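Local atomic coordinates of protein-arginine-phosphatase (PDB entry 4PIC), a protein that removes phosphate from phosphoarginine residues in proteins, yielding arginine and free phosphate, and probably counteracts the arginine kinase McsB. Residues Ile5-Thr10 and His78-Thr83; Thr10-Arg15 and Val33-Val38; Gln27-Glu32 and Lys143-Gln148; Lys51-Glu56 and Val125-Arg130; Gly113-Pro118 and Arg130-Thr135. One frame throughout, in Å; residues are numbered along the deposited sequence.

Overall arrangement
Strand 3-9 opens interaction 1, which closes at 78-83 and pairs two neighbouring strands of the central parallel sheet. Interaction 2 is nested inside that loop. It sets the phosphate loop, 10-15, against edge strand 31-37, and shares Thr10 with interaction 1. Interaction 3 starts at 27-32, crosses interactions 1 and 2, and closes only at 143-148, near the end of the long helix 123-150. Interactions 4 and 5 lie within its loop. Interaction 4 joins helix 48-56 to the start of the long helix and crosses interaction 1. Interaction 5 crosses interaction 4, shares Arg130 with it, and fixes the loop of Asp117 to the same helix.

Interaction 1: Ile5-Thr10 and His78-Thr83; sequences ILFVCT and HVLAMT. With PO4 (phosphate ion), chain C.
Met82, a selenomethionine, folds back over the end of the neighbouring strand and touches Val8, Cys9 and Phe7. Its CB lies near Val8 O. The next atom, Met82 CG, is 3.8 Å from Cys9 CB and also close to Val8 O. The chain then bends at chi2 (-63°) and at chi3, and SE packs on Leu133 of helix 123-150. The terminal Met82 CE ends 3.7 Å from Phe7 CD1.

The rest of the contact is parallel strand pairing, with Ile5 opposite His78 and Val8 opposite Ala81. Leu6 is the central link. Leu6 N donates to His78 O at 3.0 Å, and Leu6 O accepts from Leu80 N at 2.8 Å. Val8 continues the pattern: its N donates to Leu80 O from above the carbonyl plane, and its O accepts from Met82 N.

Two apolar layers flank these bonds. On one face Ile5, Phe7 and Leu80 meet. Ile5 CG2 sits over a face of the Phe7 ring, offset toward the rim, and is 3.8 Å from Leu80 CD1. Helix 123-150 covers this side through Leu140. On the other face Val8 CG2 packs on Val79 CG1 at 3.8 Å, with Ile90 of helix 84-93 behind Val8.

At the C-terminal end, Thr10 N donates to phosphate O3 at 3.1 Å. The nucleophile Cys9 lies just before it, with SG 4.0 Å from phosphate O1. A buried parallel strand that delivers the cysteine to a phosphate-binding loop is characteristic of cysteine-based phosphatases, here in the low molecular weight fold with its parallel sheet.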
# COMPACT_ATOMS: atom_id res chain seq x y z
N ILE A 5 13.14 -9.20 13.86
CA ILE A 5 13.15 -7.92 13.17
C ILE A 5 12.54 -8.08 11.79
O ILE A 5 13.01 -8.89 10.99
CB ILE A 5 14.59 -7.41 12.99
CG1 ILE A 5 15.32 -7.37 14.34
CG2 ILE A 5 14.59 -6.05 12.31
CD1 ILE A 5 14.64 -6.53 15.41
N LEU A 6 11.49 -7.31 11.51
CA LEU A 6 10.80 -7.34 10.23
C LEU A 6 10.98 -6.00 9.52
O LEU A 6 10.52 -4.96 10.00
CB LEU A 6 9.31 -7.59 10.47
CG LEU A 6 8.45 -7.62 9.21
CD1 LEU A 6 8.82 -8.83 8.37
CD2 LEU A 6 6.97 -7.63 9.56
N PHE A 7 11.68 -6.02 8.39
CA PHE A 7 11.86 -4.79 7.61
C PHE A 7 10.78 -4.70 6.55
O PHE A 7 10.45 -5.71 5.93
CB PHE A 7 13.22 -4.76 6.92
CG PHE A 7 14.39 -4.64 7.86
CD1 PHE A 7 14.61 -3.46 8.57
CD2 PHE A 7 15.28 -5.68 8.02
CE1 PHE A 7 15.70 -3.34 9.42
CE2 PHE A 7 16.38 -5.56 8.87
CZ PHE A 7 16.58 -4.39 9.56
N VAL A 8 10.24 -3.51 6.34
CA VAL A 8 9.09 -3.35 5.44
C VAL A 8 9.24 -2.18 4.45
O VAL A 8 9.57 -1.07 4.86
CB VAL A 8 7.79 -3.16 6.25
CG1 VAL A 8 6.60 -3.00 5.30
CG2 VAL A 8 7.56 -4.32 7.20
N CYS A 9 8.99 -2.44 3.16
CA CYS A 9 8.79 -1.38 2.17
C CYS A 9 7.54 -1.73 1.38
O CYS A 9 6.68 -2.40 1.93
CB CYS A 9 10.02 -1.16 1.27
SG CYS A 9 10.58 -2.57 0.29
N THR A 10 7.41 -1.30 0.13
CA THR A 10 6.18 -1.61 -0.60
C THR A 10 6.28 -2.91 -1.38
O THR A 10 5.48 -3.83 -1.16
CB THR A 10 5.73 -0.46 -1.53
OG1 THR A 10 5.49 0.71 -0.72
CG2 THR A 10 4.44 -0.83 -2.29
N HIS A 78 9.87 -6.28 16.45
CA HIS A 78 10.03 -4.92 15.96
C HIS A 78 9.77 -4.89 14.47
O HIS A 78 10.36 -5.69 13.73
CB HIS A 78 11.46 -4.40 16.19
CG HIS A 78 11.89 -4.44 17.62
ND1 HIS A 78 12.13 -5.61 18.30
CD2 HIS A 78 12.13 -3.43 18.50
CE1 HIS A 78 12.49 -5.33 19.54
NE2 HIS A 78 12.51 -4.02 19.69
N VAL A 79 8.89 -4.00 14.05
CA VAL A 79 8.61 -3.79 12.64
C VAL A 79 9.27 -2.49 12.27
O VAL A 79 8.92 -1.43 12.78
CB VAL A 79 7.10 -3.72 12.37
CG1 VAL A 79 6.85 -3.55 10.87
CG2 VAL A 79 6.41 -4.99 12.89
N LEU A 80 10.27 -2.58 11.40
CA LEU A 80 11.11 -1.44 11.07
C LEU A 80 10.86 -1.05 9.62
O LEU A 80 11.31 -1.72 8.68
CB LEU A 80 12.59 -1.74 11.34
CG LEU A 80 12.89 -2.09 12.80
CD1 LEU A 80 14.39 -2.37 13.02
CD2 LEU A 80 12.42 -0.98 13.72
N ALA A 81 10.12 0.04 9.46
CA ALA A 81 9.72 0.53 8.16
C ALA A 81 10.83 1.34 7.51
O ALA A 81 11.61 2.00 8.18
CB ALA A 81 8.45 1.38 8.29
N MSE A 82 10.88 1.32 6.18
CA MSE A 82 11.89 2.08 5.47
C MSE A 82 11.61 3.58 5.50
O MSE A 82 12.53 4.40 5.44
CB MSE A 82 12.03 1.59 4.01
CG MSE A 82 12.52 0.13 3.87
SE MSE A 82 14.30 -0.23 4.55
CE MSE A 82 13.90 -0.54 6.40
N THR A 83 10.33 3.95 5.58
CA THR A 83 9.92 5.35 5.53
C THR A 83 8.78 5.58 6.50
O THR A 83 8.11 4.64 6.91
CB THR A 83 9.41 5.75 4.12
OG1 THR A 83 8.14 5.12 3.87
CG2 THR A 83 10.40 5.36 3.03
P PO4 C . 9.13 0.65 -2.64
O1 PO4 C . 8.87 -0.82 -2.86
O2 PO4 C . 8.18 1.46 -3.49
O3 PO4 C . 8.97 0.99 -1.20
O4 PO4 C . 10.53 0.94 -3.11

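Interaction 2: Thr10-Arg15 and Val33-Val38; sequences TGNTCR and VKSAGV. With PO4 (phosphate ion), chain C.
Asn12 and Ser35 join the phosphate-binding P-loop, the signature of this phosphatase family running from Cys9 to Arg15, to edge strand 31-37. The main side chains of the loop are turned different ways. Asn12 points toward the strand, with CG anti to the backbone N (chi1 -169°). Asn12 ND2 donates to Ser35 OG at 2.9 Å in a nearly straight bond (171°). The hydroxyl oxygen lies in the amide plane. ND2 also bonds Ser16 OG, and OD1 accepts from Ser66 N, so both ends of the amide are held. An alanine at Asn12 would probably leave Ser35 OG and Ser16 OG without this donor and Ser66 N without its acceptor, and free the loop to move.

Thr10 turns its CB away from the strand. Its OG1 is hydrogen-bonded to His86 NE2. The guanidinium of Arg15 turns an edge to the bound phosphate. Arg15 NH2 donates to phosphate O3 at 3.0 Å, and that oxygen lies in the guanidinium plane. Gly11 N grips phosphate O1 at 2.8 Å.

At the backbone, a CB on Gly37 would clash with Thr10 O. As it is, Gly37 CA approaches Thr10 O to 3.2 Å in a CA-H...O contact.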
# COMPACT_ATOMS: atom_id res chain seq x y z
N THR A 10 7.41 -1.30 0.13
CA THR A 10 6.18 -1.61 -0.60
C THR A 10 6.28 -2.91 -1.38
O THR A 10 5.48 -3.83 -1.16
CB THR A 10 5.73 -0.46 -1.53
OG1 THR A 10 5.49 0.71 -0.72
CG2 THR A 10 4.44 -0.83 -2.29
N GLY A 11 7.25 -2.99 -2.29
CA GLY A 11 7.35 -4.13 -3.18
C GLY A 11 8.20 -5.28 -2.65
O GLY A 11 8.18 -6.38 -3.20
N ASN A 12 8.94 -5.02 -1.56
CA ASN A 12 9.85 -6.01 -0.97
C ASN A 12 10.82 -6.57 -2.02
O ASN A 12 11.08 -7.78 -2.05
CB ASN A 12 9.06 -7.13 -0.30
CG ASN A 12 9.92 -8.04 0.56
OD1 ASN A 12 9.73 -9.27 0.56
ND2 ASN A 12 10.87 -7.46 1.30
N THR A 13 11.33 -5.68 -2.87
CA THR A 13 12.36 -6.07 -3.85
C THR A 13 13.61 -5.20 -3.75
O THR A 13 14.68 -5.60 -4.22
CB THR A 13 11.86 -6.02 -5.32
OG1 THR A 13 11.41 -4.70 -5.63
CG2 THR A 13 10.73 -7.01 -5.55
N CYS A 14 13.48 -4.02 -3.15
CA CYS A 14 14.59 -3.07 -3.14
C CYS A 14 15.11 -2.73 -1.74
O CYS A 14 16.06 -3.35 -1.27
CB CYS A 14 14.21 -1.85 -3.98
SG CYS A 14 13.84 -2.32 -5.70
N ARG A 15 14.51 -1.76 -1.05
CA ARG A 15 15.06 -1.35 0.23
C ARG A 15 14.97 -2.39 1.33
O ARG A 15 15.97 -2.70 1.97
CB ARG A 15 14.48 -0.02 0.72
CG ARG A 15 14.91 1.18 -0.13
CD ARG A 15 14.16 2.43 0.29
NE ARG A 15 12.77 2.41 -0.15
CZ ARG A 15 11.96 3.46 -0.11
NH1 ARG A 15 12.41 4.62 0.35
NH2 ARG A 15 10.72 3.35 -0.53
N VAL A 33 15.65 -12.30 11.30
CA VAL A 33 15.36 -11.22 10.36
C VAL A 33 14.43 -11.71 9.25
O VAL A 33 14.64 -12.79 8.70
CB VAL A 33 16.66 -10.73 9.69
CG1 VAL A 33 16.39 -9.45 8.89
CG2 VAL A 33 17.75 -10.51 10.74
N LYS A 34 13.41 -10.91 8.93
CA LYS A 34 12.56 -11.15 7.78
C LYS A 34 12.28 -9.82 7.12
O LYS A 34 12.54 -8.76 7.70
CB LYS A 34 11.22 -11.80 8.18
CG LYS A 34 11.31 -13.23 8.71
CD LYS A 34 9.92 -13.73 9.14
CE LYS A 34 9.95 -15.16 9.69
NZ LYS A 34 10.02 -16.20 8.62
N SER A 35 11.73 -9.86 5.91
CA SER A 35 11.23 -8.66 5.27
C SER A 35 9.95 -8.97 4.53
O SER A 35 9.68 -10.13 4.16
CB SER A 35 12.27 -8.04 4.33
OG SER A 35 12.49 -8.87 3.21
N ALA A 36 9.14 -7.94 4.34
CA ALA A 36 7.90 -8.08 3.60
C ALA A 36 7.52 -6.73 3.02
O ALA A 36 8.11 -5.71 3.38
CB ALA A 36 6.81 -8.63 4.48
N GLY A 37 6.56 -6.75 2.11
CA GLY A 37 6.11 -5.53 1.46
C GLY A 37 4.63 -5.26 1.67
O GLY A 37 3.82 -6.18 1.68
N VAL A 38 4.29 -3.99 1.86
CA VAL A 38 2.90 -3.60 2.03
C VAL A 38 2.01 -3.97 0.83
O VAL A 38 0.83 -4.24 0.99
CB VAL A 38 2.83 -2.08 2.32
CG1 VAL A 38 1.43 -1.55 2.15
CG2 VAL A 38 3.37 -1.78 3.72
P PO4 C . 9.13 0.65 -2.64
O1 PO4 C . 8.87 -0.82 -2.86
O2 PO4 C . 8.18 1.46 -3.49
O3 PO4 C . 8.97 0.99 -1.20
O4 PO4 C . 10.53 0.94 -3.11

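Interaction 3: Gln27-Glu32 and Lys143-Gln148; sequences QLPGVE and KLQTEQ
Val31 and Leu144 meet where the long C-terminal helix 123-150 packs on the turn between helix 15-25 and strand 31-37. That turn, a type II beta turn from Leu28 to Val31, lies in the beta-alpha-beta crossover formed by strand 3-9, helix 15-25 and strand 31-37.

Along the helix, Leu144 comes first. Leu144 CD1 touches Val31 CG2 at 4.0 Å, and the two side chains cross at about a right angle. Both also touch Tyr3 of strand 3-9.

Gln145 is next. Its chain is extended beyond CG, with CD anti to CA (chi2 -164°), and its amide reaches the turn. Gln145 NE2 lies 3.6 Å from Leu28 CD2 and also comes near Pro29 CD. The same NE2 donates to a water.

One turn later, Gln148 reaches the turn backbone. Gln148 NE2 donates to Pro29 O at 3.1 Å, in a fairly straight bond (167°), and the acceptor lies in the amide plane. Gly30 sits beside this amide, where a CB would clash with NE2.

The water joins the two glutamines to the turn. It accepts from Gln145 NE2 at 2.9 Å and donates to Gln148 OE1 at 2.7 Å. Its second hydrogen goes to Pro29 O, also at 2.7 Å.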
# COMPACT_ATOMS: atom_id res chain seq x y z
N GLN A 27 24.92 -12.08 11.39
CA GLN A 27 24.72 -13.32 12.14
C GLN A 27 24.72 -13.07 13.65
O GLN A 27 25.44 -13.73 14.42
CB GLN A 27 25.79 -14.35 11.76
CG GLN A 27 25.60 -14.90 10.35
CD GLN A 27 24.41 -15.83 10.26
OE1 GLN A 27 24.38 -16.88 10.91
NE2 GLN A 27 23.42 -15.46 9.46
N LEU A 28 23.94 -12.08 14.07
CA LEU A 28 23.88 -11.74 15.48
C LEU A 28 23.13 -12.83 16.25
O LEU A 28 22.01 -13.17 15.89
CB LEU A 28 23.17 -10.41 15.69
CG LEU A 28 23.67 -9.17 14.94
CD1 LEU A 28 22.74 -8.00 15.25
CD2 LEU A 28 25.11 -8.84 15.32
N PRO A 29 23.75 -13.38 17.30
CA PRO A 29 23.04 -14.35 18.14
C PRO A 29 21.74 -13.76 18.68
O PRO A 29 21.72 -12.60 19.07
CB PRO A 29 24.02 -14.61 19.29
CG PRO A 29 25.36 -14.33 18.70
CD PRO A 29 25.16 -13.20 17.72
N GLY A 30 20.67 -14.55 18.71
CA GLY A 30 19.43 -14.09 19.30
C GLY A 30 18.63 -13.13 18.43
O GLY A 30 17.67 -12.52 18.90
N VAL A 31 19.03 -12.98 17.17
CA VAL A 31 18.33 -12.07 16.25
C VAL A 31 17.91 -12.82 15.00
O VAL A 31 18.73 -13.43 14.32
CB VAL A 31 19.24 -10.87 15.86
CG1 VAL A 31 18.54 -9.99 14.81
CG2 VAL A 31 19.63 -10.06 17.10
N GLU A 32 16.61 -12.78 14.71
CA GLU A 32 16.06 -13.31 13.46
C GLU A 32 15.55 -12.15 12.61
O GLU A 32 15.09 -11.14 13.16
CB GLU A 32 14.94 -14.31 13.74
CG GLU A 32 15.38 -15.53 14.55
CD GLU A 32 14.22 -16.41 14.97
OE1 GLU A 32 13.27 -16.56 14.16
OE2 GLU A 32 14.24 -16.94 16.10
N LYS A 143 22.77 -1.50 19.31
CA LYS A 143 21.66 -1.28 20.23
C LYS A 143 21.13 -2.60 20.78
O LYS A 143 20.96 -2.75 21.99
CB LYS A 143 20.54 -0.50 19.53
CG LYS A 143 19.34 -0.18 20.41
CD LYS A 143 18.24 0.51 19.61
CE LYS A 143 16.96 0.68 20.42
NZ LYS A 143 17.06 1.76 21.43
N LEU A 144 20.90 -3.58 19.91
CA LEU A 144 20.35 -4.86 20.35
C LEU A 144 21.33 -5.61 21.24
O LEU A 144 20.96 -6.13 22.30
CB LEU A 144 19.96 -5.74 19.16
CG LEU A 144 18.97 -5.18 18.15
CD1 LEU A 144 18.61 -6.23 17.11
CD2 LEU A 144 17.72 -4.66 18.83
N GLN A 145 22.59 -5.66 20.82
CA GLN A 145 23.60 -6.39 21.59
C GLN A 145 23.89 -5.73 22.94
O GLN A 145 24.18 -6.43 23.92
CB GLN A 145 24.87 -6.57 20.78
CG GLN A 145 24.67 -7.49 19.58
CD GLN A 145 25.97 -7.99 18.99
OE1 GLN A 145 26.90 -7.21 18.78
NE2 GLN A 145 26.05 -9.29 18.72
N THR A 146 23.85 -4.41 22.99
CA THR A 146 24.00 -3.71 24.26
C THR A 146 22.89 -4.11 25.23
O THR A 146 23.14 -4.35 26.42
CB THR A 146 24.01 -2.18 24.08
OG1 THR A 146 25.16 -1.78 23.33
CG2 THR A 146 24.01 -1.47 25.44
N GLU A 147 21.65 -4.19 24.73
CA GLU A 147 20.53 -4.61 25.56
C GLU A 147 20.69 -6.05 26.01
O GLU A 147 20.49 -6.37 27.19
CB GLU A 147 19.21 -4.45 24.80
CG GLU A 147 17.96 -4.68 25.65
CD GLU A 147 17.63 -6.16 25.87
OE1 GLU A 147 17.08 -6.49 26.94
OE2 GLU A 147 17.91 -6.98 24.96
N GLN A 148 21.08 -6.93 25.09
CA GLN A 148 21.27 -8.33 25.42
C GLN A 148 22.32 -8.51 26.52
O GLN A 148 22.11 -9.28 27.47
CB GLN A 148 21.72 -9.10 24.19
CG GLN A 148 20.67 -9.21 23.10
CD GLN A 148 21.22 -9.86 21.86
OE1 GLN A 148 22.33 -9.54 21.42
NE2 GLN A 148 20.47 -10.80 21.29
O HOH W 1 23.64 -10.69 19.42

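Interaction 4: Lys51-Glu56 and Val125-Arg130; sequences KMVLKE and VYRAAR
Glu56 on helix 48-56 is held by Arg127 and Arg130, both on helix 123-150. The short helical segments cross at -53°, with their axes 9.3 Å apart at closest approach.

Arg127 grips the carboxylate side-on with two nitrogens. Arg127 NE donates to Glu56 OE1 at 2.9 Å, and Arg127 NH2 donates to Glu56 OE2 at 2.8 Å. Both oxygens use their syn lone pairs, and the two flat groups are nearly coplanar. The bend at chi3 (-69°) brings Arg127 NE to the carboxylate.

Arg130 comes in differently. Its guanidinium plane stands 73° from the carboxylate plane, and Arg130 NH1 meets Glu56 OE1 from above that plane at 2.9 Å. The same Arg130 NH1 donates to the backbone Val53 O, also at 2.9 Å. Arg130 NH2 donates to a water at 2.9 Å, and this water donates in turn to Glu56 OE1. That oxygen therefore accepts from two arginines and a water. Asp131 OD1 forms a salt bridge with Arg130 NH2.

Val53 supplies the apolar part beside the charges. Val53 CG1 packs on Tyr126 CB at 4.0 Å, and Val53 CB lies 3.6 Å from Arg130 NH1. The Tyr126 ring leads away to His49 and Cys14.

An alanine at Arg127 would probably leave Glu56 OE2 without its arginine mate, take one donor from OE1, and let the carboxylate turn, held through OE1 alone by Arg130 and the water. With two positive groups this close, Glu56 is likely to stay ionised, and the network ties the two helices by charge as well as by packing.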
# COMPACT_ATOMS: atom_id res chain seq x y z
N LYS A 51 20.78 -6.42 -5.78
CA LYS A 51 21.72 -7.53 -5.75
C LYS A 51 23.14 -7.06 -6.02
O LYS A 51 24.08 -7.51 -5.36
CB LYS A 51 21.35 -8.59 -6.77
CG LYS A 51 20.12 -9.40 -6.43
CD LYS A 51 20.08 -10.61 -7.35
CE LYS A 51 18.80 -11.38 -7.24
NZ LYS A 51 18.87 -12.59 -8.12
N MSE A 52 23.31 -6.16 -6.96
CA MSE A 52 24.64 -5.68 -7.30
C MSE A 52 25.30 -4.93 -6.16
O MSE A 52 26.45 -5.20 -5.83
CB MSE A 52 24.59 -4.80 -8.54
CG MSE A 52 24.50 -5.58 -9.83
SE MSE A 52 24.12 -4.42 -11.34
CE MSE A 52 24.26 -5.72 -12.76
N VAL A 53 24.60 -3.99 -5.55
CA VAL A 53 25.23 -3.23 -4.47
C VAL A 53 25.45 -4.08 -3.22
O VAL A 53 26.42 -3.87 -2.48
CB VAL A 53 24.51 -1.89 -4.15
CG1 VAL A 53 24.38 -1.06 -5.43
CG2 VAL A 53 23.15 -2.16 -3.57
N LEU A 54 24.60 -5.09 -3.01
CA LEU A 54 24.88 -6.06 -1.95
C LEU A 54 26.13 -6.87 -2.28
O LEU A 54 26.97 -7.11 -1.41
CB LEU A 54 23.69 -6.97 -1.67
CG LEU A 54 22.51 -6.27 -0.99
CD1 LEU A 54 21.31 -7.20 -0.96
CD2 LEU A 54 22.86 -5.81 0.43
N LYS A 55 26.27 -7.28 -3.53
CA LYS A 55 27.45 -8.04 -3.96
C LYS A 55 28.74 -7.26 -3.70
O LYS A 55 29.77 -7.84 -3.34
CB LYS A 55 27.33 -8.39 -5.45
CG LYS A 55 28.37 -9.39 -5.95
CD LYS A 55 28.31 -9.52 -7.47
CE LYS A 55 29.05 -10.76 -7.95
NZ LYS A 55 28.27 -12.01 -7.68
N GLU A 56 28.69 -5.93 -3.84
CA GLU A 56 29.86 -5.09 -3.61
C GLU A 56 30.35 -5.18 -2.17
O GLU A 56 31.53 -4.94 -1.88
CB GLU A 56 29.56 -3.63 -3.94
CG GLU A 56 29.21 -3.38 -5.38
CD GLU A 56 28.70 -1.97 -5.65
OE1 GLU A 56 28.70 -1.13 -4.72
OE2 GLU A 56 28.33 -1.70 -6.81
N VAL A 125 21.84 5.36 -6.80
CA VAL A 125 20.86 5.61 -5.75
C VAL A 125 20.64 4.37 -4.89
O VAL A 125 20.42 4.48 -3.68
CB VAL A 125 19.53 6.14 -6.31
CG1 VAL A 125 18.65 6.66 -5.18
CG2 VAL A 125 19.80 7.26 -7.31
N TYR A 126 20.72 3.19 -5.49
CA TYR A 126 20.73 1.95 -4.71
C TYR A 126 21.91 1.92 -3.76
O TYR A 126 21.79 1.48 -2.61
CB TYR A 126 20.78 0.73 -5.62
CG TYR A 126 19.42 0.36 -6.17
CD1 TYR A 126 18.92 0.98 -7.32
CD2 TYR A 126 18.64 -0.62 -5.56
CE1 TYR A 126 17.67 0.64 -7.82
CE2 TYR A 126 17.39 -0.97 -6.06
CZ TYR A 126 16.92 -0.33 -7.19
OH TYR A 126 15.68 -0.66 -7.71
N ARG A 127 23.06 2.39 -4.23
CA ARG A 127 24.26 2.40 -3.39
C ARG A 127 24.08 3.39 -2.25
O ARG A 127 24.46 3.10 -1.12
CB ARG A 127 25.50 2.73 -4.23
CG ARG A 127 26.81 2.38 -3.54
CD ARG A 127 28.00 2.56 -4.48
NE ARG A 127 28.02 1.57 -5.55
CZ ARG A 127 27.96 1.86 -6.84
NH1 ARG A 127 27.88 3.12 -7.24
NH2 ARG A 127 27.98 0.89 -7.75
N ALA A 128 23.49 4.54 -2.53
CA ALA A 128 23.24 5.54 -1.50
C ALA A 128 22.33 4.97 -0.41
O ALA A 128 22.58 5.16 0.79
CB ALA A 128 22.60 6.77 -2.12
N ALA A 129 21.27 4.27 -0.85
CA ALA A 129 20.34 3.63 0.08
C ALA A 129 21.06 2.56 0.90
O ALA A 129 20.89 2.48 2.12
CB ALA A 129 19.17 3.03 -0.67
N ARG A 130 21.86 1.74 0.24
CA ARG A 130 22.63 0.72 0.93
C ARG A 130 23.53 1.33 2.00
O ARG A 130 23.64 0.80 3.10
CB ARG A 130 23.48 -0.10 -0.05
CG ARG A 130 24.20 -1.26 0.63
CD ARG A 130 25.42 -1.67 -0.17
NE ARG A 130 26.42 -0.61 -0.15
CZ ARG A 130 27.36 -0.43 -1.07
NH1 ARG A 130 27.46 -1.24 -2.11
NH2 ARG A 130 28.21 0.58 -0.94
O HOH W 2 30.31 0.21 -2.90

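Interaction 5: Gly113-Pro118 and Arg130-Thr135; sequences GDIADP and RDELET
This is a loop-to-helix contact, in which Ile115 and Ala116 rest on Glu132 and Leu133. The loop lies between helix 104-109 and helix 123-150, and the second segment belongs to that long helix.

Glu132 makes the polar link. Its CB is directed toward the loop, and the chain is extended beyond CG. Glu132 OE1 uses its syn lone pair to accept from Ala116 N at 2.7 Å, in an almost straight bond (175°). The same oxygen lies 3.4 Å from Ile115 CA and 3.5 Å from Ala116 CB, so it nestles against the loop. The Ile115 and Glu132 side chains run alongside each other in opposing senses.

The loop carries Asp117, the probable proton donor. It is followed by Pro118, forming the Asp-Pro pair familiar from the acid loop of low molecular weight phosphatases. Asp117 turns its CB away from the helix. Its OD1 bonds Phe119 N, and OD2 forms a long, weak ion pair with Arg15 NH2. The carbonyl of Ile115 accepts from Arg15 NH1.

The apolar link is buried. Ile115 CD1 packs against Leu133 CD2 at 3.7 Å, and Ile115 CG2 lies 4.0 Å from Leu133 CG. The two side chains lie roughly perpendicular. Leu133 also touches Met18 and Leu22 of helix 15-25.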
# COMPACT_ATOMS: atom_id res chain seq x y z
N GLY A 113 13.58 10.01 9.52
CA GLY A 113 14.15 10.10 8.19
C GLY A 113 13.71 8.89 7.40
O GLY A 113 13.38 7.85 7.99
N ASP A 114 13.69 9.03 6.08
CA ASP A 114 13.36 7.93 5.19
C ASP A 114 14.62 7.44 4.52
O ASP A 114 15.52 8.23 4.21
CB ASP A 114 12.38 8.39 4.11
CG ASP A 114 11.04 8.80 4.67
OD1 ASP A 114 10.76 8.47 5.83
OD2 ASP A 114 10.26 9.44 3.93
N ILE A 115 14.68 6.14 4.27
CA ILE A 115 15.78 5.58 3.49
C ILE A 115 15.61 6.05 2.04
O ILE A 115 14.49 6.08 1.52
CB ILE A 115 15.78 4.04 3.55
CG1 ILE A 115 15.97 3.57 5.00
CG2 ILE A 115 16.84 3.45 2.62
CD1 ILE A 115 17.25 4.05 5.64
N ALA A 116 16.70 6.46 1.41
CA ALA A 116 16.66 6.93 0.02
C ALA A 116 15.89 5.97 -0.89
O ALA A 116 16.11 4.76 -0.85
CB ALA A 116 18.07 7.15 -0.52
N ASP A 117 15.00 6.53 -1.72
CA ASP A 117 14.21 5.74 -2.66
C ASP A 117 14.84 5.76 -4.05
O ASP A 117 14.86 6.81 -4.71
CB ASP A 117 12.79 6.31 -2.75
CG ASP A 117 11.83 5.37 -3.46
OD1 ASP A 117 12.29 4.43 -4.13
OD2 ASP A 117 10.61 5.59 -3.37
N PRO A 118 15.34 4.61 -4.53
CA PRO A 118 15.90 4.63 -5.88
C PRO A 118 14.86 4.84 -6.99
O PRO A 118 15.24 5.25 -8.10
CB PRO A 118 16.55 3.25 -6.02
CG PRO A 118 16.79 2.79 -4.63
CD PRO A 118 15.62 3.35 -3.83
N ARG A 130 21.86 1.74 0.24
CA ARG A 130 22.63 0.72 0.93
C ARG A 130 23.53 1.33 2.00
O ARG A 130 23.64 0.80 3.10
CB ARG A 130 23.48 -0.10 -0.05
CG ARG A 130 24.20 -1.26 0.63
CD ARG A 130 25.42 -1.67 -0.17
NE ARG A 130 26.42 -0.61 -0.15
CZ ARG A 130 27.36 -0.43 -1.07
NH1 ARG A 130 27.46 -1.24 -2.11
NH2 ARG A 130 28.21 0.58 -0.94
N ASP A 131 24.18 2.44 1.68
CA ASP A 131 25.11 3.07 2.60
C ASP A 131 24.38 3.61 3.82
O ASP A 131 24.86 3.47 4.95
CB ASP A 131 25.90 4.18 1.90
CG ASP A 131 26.90 3.64 0.89
OD1 ASP A 131 27.30 2.46 1.02
OD2 ASP A 131 27.29 4.40 -0.02
N GLU A 132 23.22 4.21 3.60
CA GLU A 132 22.38 4.69 4.70
C GLU A 132 22.00 3.51 5.58
O GLU A 132 22.09 3.58 6.81
CB GLU A 132 21.10 5.36 4.18
CG GLU A 132 21.30 6.73 3.52
CD GLU A 132 20.02 7.25 2.88
OE1 GLU A 132 19.03 6.49 2.83
OE2 GLU A 132 20.01 8.41 2.42
N LEU A 133 21.56 2.43 4.94
CA LEU A 133 21.15 1.24 5.67
C LEU A 133 22.29 0.60 6.43
O LEU A 133 22.11 0.14 7.55
CB LEU A 133 20.55 0.21 4.71
CG LEU A 133 19.17 0.55 4.16
CD1 LEU A 133 18.83 -0.40 3.02
CD2 LEU A 133 18.15 0.45 5.28
N GLU A 134 23.48 0.57 5.85
CA GLU A 134 24.62 -0.03 6.54
C GLU A 134 24.89 0.70 7.85
O GLU A 134 25.08 0.08 8.91
CB GLU A 134 25.88 -0.06 5.66
CG GLU A 134 27.09 -0.61 6.40
CD GLU A 134 28.08 -1.32 5.50
OE1 GLU A 134 28.31 -0.86 4.36
OE2 GLU A 134 28.64 -2.34 5.95
N THR A 135 24.87 2.03 7.79
CA THR A 135 25.12 2.85 8.97
C THR A 135 24.07 2.58 10.03
O THR A 135 24.40 2.36 11.20
CB THR A 135 25.12 4.34 8.60
OG1 THR A 135 26.17 4.58 7.65
CG2 THR A 135 25.33 5.19 9.85